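Pyruvate kinase (Pyrobaculum aerophilum, PDB 3QTG) catalyses the last step of glycolysis, passing the phosphate of phosphoenolpyruvate to ADP to give pyruvate and ATP, with the help of a divalent metal ion. Local coordinates at residues 14-26 with 37-49. Numbering follows the deposited sequence.
Sequences RNLTKRVATLGPS and KFLDLVDGVRINL
Asp43 OD2 is gripped twice by Arg19: the backbone N gives a bond of 2.8 Å to its anti lone pair, and NE meets it from above the carboxylate plane. The bridge ties the N-terminal ends of parallel strands 18-22 and 44-48, joined by the first beta-alpha-beta crossover of the TIM barrel. Arg19 NH2 reaches Asp43 OD1 at 2.9 Å, completing a side-on, two-nitrogen salt bridge in which guanidinium and carboxylate planes lie 32° apart. Leu41 O sits over one guanidinium face, and a water joins NH1 to Asp40 O. With an alanine at Arg19, the buried Asp43 carboxylate would probably lose its salt-bridge mate, keeping only the backbone N of these three bonds. The strands pair through Ala21 N to Gly44 O, Arg46 N to Ala21 O and Leu23 N to Arg46 O. On the crossover-helix side, Ala21 CB touches Phe38 CZ at 3.7 Å and Val42 CG1, while Leu23 CG packs on Val45 CB. Near the strands' C-terminal ends, Arg46, a probable substrate-binding residue, also forms a salt bridge with Asp80. With CG anti to the backbone N (chi1 -165°) and the chain bent at chi3, Arg46 NE and NH2 both hydrogen-bond the single Thr22 OG1, which lies in the guanidinium plane, 2.9 Å from NE.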
loop_
_atom_site.group_PDB
_atom_site.type_symbol
_atom_site.label_atom_id
_atom_site.label_comp_id
_atom_site.label_asym_id
_atom_site.label_seq_id
_atom_site.Cartn_x
_atom_site.Cartn_y
_atom_site.Cartn_z
ATOM N N ARG A 14 -28.684 0.458 -16.380
ATOM C CA ARG A 14 -27.892 0.701 -17.593
ATOM C C ARG A 14 -26.568 -0.057 -17.554
ATOM O O ARG A 14 -25.848 -0.023 -16.559
ATOM C CB ARG A 14 -27.653 2.200 -17.821
ATOM C CG ARG A 14 -27.035 2.541 -19.189
ATOM C CD ARG A 14 -27.857 1.972 -20.354
ATOM N NE ARG A 14 -29.096 2.725 -20.584
ATOM C CZ ARG A 14 -29.336 3.480 -21.657
ATOM N NH1 ARG A 14 -28.426 3.587 -22.627
ATOM N NH2 ARG A 14 -30.492 4.134 -21.759
ATOM N N ASN A 15 -26.262 -0.741 -18.651
ATOM C CA ASN A 15 -25.100 -1.613 -18.692
ATOM C C ASN A 15 -23.771 -0.883 -18.895
ATOM O O ASN A 15 -23.677 0.123 -19.609
ATOM C CB ASN A 15 -25.293 -2.789 -19.682
ATOM C CG ASN A 15 -26.144 -3.924 -19.093
ATOM O OD1 ASN A 15 -26.938 -4.560 -19.797
ATOM N ND2 ASN A 15 -25.985 -4.176 -17.795
ATOM N N LEU A 16 -22.754 -1.400 -18.218
ATOM C CA LEU A 16 -21.399 -0.914 -18.373
ATOM C C LEU A 16 -20.745 -1.759 -19.437
ATOM O O LEU A 16 -20.092 -1.225 -20.322
ATOM C CB LEU A 16 -20.663 -0.973 -17.043
ATOM C CG LEU A 16 -21.313 -0.230 -15.857
ATOM C CD1 LEU A 16 -20.386 -0.282 -14.653
ATOM C CD2 LEU A 16 -21.626 1.220 -16.212
ATOM N N THR A 17 -20.970 -3.075 -19.366
ATOM C CA THR A 17 -20.586 -4.000 -20.435
ATOM C C THR A 17 -21.518 -3.799 -21.627
ATOM O O THR A 17 -22.733 -3.813 -21.486
ATOM C CB THR A 17 -20.671 -5.458 -19.989
ATOM O OG1 THR A 17 -20.014 -5.601 -18.726
ATOM C CG2 THR A 17 -20.001 -6.364 -21.017
ATOM N N LYS A 18 -20.925 -3.600 -22.796
ATOM C CA LYS A 18 -21.687 -3.370 -24.012
ATOM C C LYS A 18 -22.035 -4.671 -24.747
ATOM O O LYS A 18 -21.325 -5.668 -24.659
ATOM C CB LYS A 18 -20.958 -2.362 -24.920
ATOM C CG LYS A 18 -20.671 -1.012 -24.233
ATOM C CD LYS A 18 -21.947 -0.414 -23.641
ATOM C CE LYS A 18 -21.711 0.941 -23.042
ATOM N NZ LYS A 18 -21.133 1.823 -24.081
ATOM N N ARG A 19 -23.151 -4.633 -25.467
ATOM C CA ARG A 19 -23.785 -5.825 -26.026
ATOM C C ARG A 19 -23.774 -5.696 -27.542
ATOM O O ARG A 19 -24.348 -4.753 -28.100
ATOM C CB ARG A 19 -25.231 -5.933 -25.508
ATOM C CG ARG A 19 -25.388 -5.910 -23.966
ATOM C CD ARG A 19 -26.740 -5.307 -23.505
ATOM N NE ARG A 19 -26.898 -3.933 -23.990
ATOM C CZ ARG A 19 -27.957 -3.152 -23.795
ATOM N NH1 ARG A 19 -29.017 -3.578 -23.115
ATOM N NH2 ARG A 19 -27.951 -1.924 -24.287
ATOM N N VAL A 20 -23.080 -6.625 -28.196
ATOM C CA VAL A 20 -22.993 -6.663 -29.650
ATOM C C VAL A 20 -23.664 -7.940 -30.192
ATOM O O VAL A 20 -23.423 -9.032 -29.680
ATOM C CB VAL A 20 -21.511 -6.560 -30.138
ATOM C CG1 VAL A 20 -21.366 -6.963 -31.618
ATOM C CG2 VAL A 20 -20.983 -5.161 -29.902
ATOM N N ALA A 21 -24.521 -7.785 -31.200
ATOM C CA ALA A 21 -25.152 -8.935 -31.878
ATOM C C ALA A 21 -24.786 -8.972 -33.347
ATOM O O ALA A 21 -24.630 -7.927 -33.969
ATOM C CB ALA A 21 -26.654 -8.909 -31.729
ATOM N N THR A 22 -24.629 -10.183 -33.883
ATOM C CA THR A 22 -24.410 -10.378 -35.305
ATOM C C THR A 22 -25.734 -10.498 -36.064
ATOM O O THR A 22 -26.644 -11.212 -35.650
ATOM C CB THR A 22 -23.550 -11.618 -35.584
ATOM O OG1 THR A 22 -22.262 -11.444 -34.973
ATOM C CG2 THR A 22 -23.388 -11.848 -37.100
ATOM N N LEU A 23 -25.817 -9.793 -37.187
ATOM C CA LEU A 23 -27.006 -9.824 -38.022
ATOM C C LEU A 23 -26.875 -10.910 -39.074
ATOM O O LEU A 23 -25.820 -11.061 -39.695
ATOM C CB LEU A 23 -27.212 -8.473 -38.700
ATOM C CG LEU A 23 -27.424 -7.242 -37.820
ATOM C CD1 LEU A 23 -27.606 -6.037 -38.733
ATOM C CD2 LEU A 23 -28.624 -7.391 -36.857
ATOM N N GLY A 24 -27.952 -11.659 -39.274
ATOM C CA GLY A 24 -27.959 -12.737 -40.261
ATOM C C GLY A 24 -29.366 -12.999 -40.751
ATOM O O GLY A 24 -30.240 -12.143 -40.570
ATOM N N PRO A 25 -29.600 -14.181 -41.368
ATOM C CA PRO A 25 -30.944 -14.557 -41.812
ATOM C C PRO A 25 -31.983 -14.564 -40.692
ATOM O O PRO A 25 -33.126 -14.190 -40.938
ATOM C CB PRO A 25 -30.748 -15.969 -42.374
ATOM C CG PRO A 25 -29.295 -16.008 -42.781
ATOM C CD PRO A 25 -28.603 -15.215 -41.717
ATOM N N SER A 26 -31.587 -14.954 -39.474
ATOM C CA SER A 26 -32.510 -14.979 -38.326
ATOM C C SER A 26 -33.014 -13.599 -37.922
ATOM O O SER A 26 -34.104 -13.478 -37.356
ATOM C CB SER A 26 -31.864 -15.649 -37.120
ATOM O OG SER A 26 -31.595 -17.006 -37.386
ATOM N N LYS A 37 -37.540 -4.468 -30.703
ATOM C CA LYS A 37 -37.264 -5.061 -29.396
ATOM C C LYS A 37 -35.875 -5.724 -29.330
ATOM O O LYS A 37 -35.299 -5.847 -28.255
ATOM C CB LYS A 37 -38.378 -6.045 -28.993
ATOM C CG LYS A 37 -39.699 -5.372 -28.600
ATOM C CD LYS A 37 -39.590 -4.577 -27.280
ATOM C CE LYS A 37 -40.921 -3.880 -26.878
ATOM N NZ LYS A 37 -41.121 -2.548 -27.526
ATOM N N PHE A 38 -35.362 -6.130 -30.492
ATOM C CA PHE A 38 -34.032 -6.734 -30.627
ATOM C C PHE A 38 -32.911 -5.677 -30.530
ATOM O O PHE A 38 -31.930 -5.846 -29.779
ATOM C CB PHE A 38 -33.950 -7.492 -31.960
ATOM C CG PHE A 38 -32.634 -8.173 -32.200
ATOM C CD1 PHE A 38 -32.400 -9.448 -31.700
ATOM C CD2 PHE A 38 -31.639 -7.551 -32.943
ATOM C CE1 PHE A 38 -31.193 -10.093 -31.915
ATOM C CE2 PHE A 38 -30.424 -8.187 -33.165
ATOM C CZ PHE A 38 -30.200 -9.469 -32.647
ATOM N N LEU A 39 -33.077 -4.587 -31.280
ATOM C CA LEU A 39 -32.095 -3.510 -31.330
ATOM C C LEU A 39 -32.091 -2.661 -30.067
ATOM O O LEU A 39 -31.083 -2.024 -29.748
ATOM C CB LEU A 39 -32.298 -2.648 -32.583
ATOM C CG LEU A 39 -32.028 -3.392 -33.900
ATOM C CD1 LEU A 39 -32.354 -2.546 -35.109
ATOM C CD2 LEU A 39 -30.582 -3.893 -33.978
ATOM N N ASP A 40 -33.227 -2.645 -29.365
ATOM C CA ASP A 40 -33.342 -2.015 -28.048
ATOM C C ASP A 40 -32.420 -2.676 -27.027
ATOM O O ASP A 40 -32.123 -2.106 -25.981
ATOM C CB ASP A 40 -34.776 -2.120 -27.526
ATOM C CG ASP A 40 -35.710 -1.043 -28.094
ATOM O OD1 ASP A 40 -35.273 -0.143 -28.867
ATOM O OD2 ASP A 40 -36.911 -1.113 -27.748
ATOM N N LEU A 41 -31.992 -3.890 -27.334
ATOM C CA LEU A 41 -31.210 -4.682 -26.406
ATOM C C LEU A 41 -29.743 -4.796 -26.807
ATOM O O LEU A 41 -28.991 -5.548 -26.178
ATOM C CB LEU A 41 -31.841 -6.077 -26.214
ATOM C CG LEU A 41 -33.093 -6.104 -25.328
ATOM C CD1 LEU A 41 -33.924 -7.379 -25.541
ATOM C CD2 LEU A 41 -32.742 -5.933 -23.849
ATOM N N VAL A 42 -29.346 -4.074 -27.854
ATOM C CA VAL A 42 -27.948 -4.083 -28.310
ATOM C C VAL A 42 -27.344 -2.680 -28.310
ATOM O O VAL A 42 -28.069 -1.672 -28.321
ATOM C CB VAL A 42 -27.740 -4.814 -29.695
ATOM C CG1 VAL A 42 -28.497 -6.118 -29.722
ATOM C CG2 VAL A 42 -28.161 -3.923 -30.903
ATOM N N ASP A 43 -26.014 -2.628 -28.254
ATOM C CA ASP A 43 -25.278 -1.371 -28.325
ATOM C C ASP A 43 -24.541 -1.261 -29.643
ATOM O O ASP A 43 -24.029 -0.197 -29.992
ATOM C CB ASP A 43 -24.301 -1.243 -27.148
ATOM C CG ASP A 43 -24.995 -1.371 -25.799
ATOM O OD1 ASP A 43 -25.752 -0.458 -25.398
ATOM O OD2 ASP A 43 -24.802 -2.392 -25.126
ATOM N N GLY A 44 -24.474 -2.380 -30.358
ATOM C CA GLY A 44 -23.790 -2.447 -31.638
ATOM C C GLY A 44 -24.144 -3.704 -32.392
ATOM O O GLY A 44 -24.674 -4.650 -31.820
ATOM N N VAL A 45 -23.852 -3.713 -33.684
ATOM C CA VAL A 45 -24.189 -4.848 -34.536
ATOM C C VAL A 45 -22.960 -5.226 -35.322
ATOM O O VAL A 45 -22.151 -4.358 -35.666
ATOM C CB VAL A 45 -25.406 -4.584 -35.528
ATOM C CG1 VAL A 45 -26.676 -4.182 -34.772
ATOM C CG2 VAL A 45 -25.050 -3.556 -36.586
ATOM N N ARG A 46 -22.823 -6.521 -35.586
ATOM C CA ARG A 46 -21.744 -7.046 -36.394
ATOM C C ARG A 46 -22.316 -7.597 -37.722
ATOM O O ARG A 46 -23.405 -8.169 -37.754
ATOM C CB ARG A 46 -20.965 -8.136 -35.627
ATOM C CG ARG A 46 -19.594 -8.479 -36.265
ATOM C CD ARG A 46 -18.814 -9.636 -35.602
ATOM N NE ARG A 46 -19.514 -10.885 -35.759
ATOM C CZ ARG A 46 -19.120 -11.951 -36.455
ATOM N NH1 ARG A 46 -17.965 -12.029 -37.106
ATOM N NH2 ARG A 46 -19.922 -12.985 -36.470
ATOM N N ILE A 47 -21.582 -7.400 -38.808
ATOM C CA ILE A 47 -21.932 -8.009 -40.087
ATOM C C ILE A 47 -20.696 -8.741 -40.576
ATOM O O ILE A 47 -19.613 -8.153 -40.671
ATOM C CB ILE A 47 -22.476 -6.961 -41.124
ATOM C CG1 ILE A 47 -23.809 -6.364 -40.631
ATOM C CG2 ILE A 47 -22.665 -7.597 -42.503
ATOM C CD1 ILE A 47 -24.121 -4.984 -41.178
ATOM N N ASN A 48 -20.855 -10.040 -40.810
ATOM C CA ASN A 48 -19.762 -10.909 -41.206
ATOM C C ASN A 48 -19.673 -10.928 -42.728
ATOM O O ASN A 48 -20.594 -11.393 -43.404
ATOM C CB ASN A 48 -20.027 -12.310 -40.656
ATOM C CG ASN A 48 -18.854 -13.261 -40.831
ATOM O OD1 ASN A 48 -17.792 -12.908 -41.357
ATOM N ND2 ASN A 48 -19.046 -14.486 -40.380
ATOM N N LEU A 49 -18.569 -10.405 -43.268
ATOM C CA LEU A 49 -18.412 -10.277 -44.716
ATOM C C LEU A 49 -18.011 -11.605 -45.401
ATOM O O LEU A 49 -17.806 -11.645 -46.620
ATOM C CB LEU A 49 -17.439 -9.137 -45.067
ATOM C CG LEU A 49 -17.782 -7.708 -44.604
ATOM C CD1 LEU A 49 -16.720 -6.725 -45.050
ATOM C CD2 LEU A 49 -19.163 -7.259 -45.075
HETATM O O HOH W 1 -31.863 -2.296 -23.080
HETATM O O HOH W 2 -23.422 -11.293 -40.904
#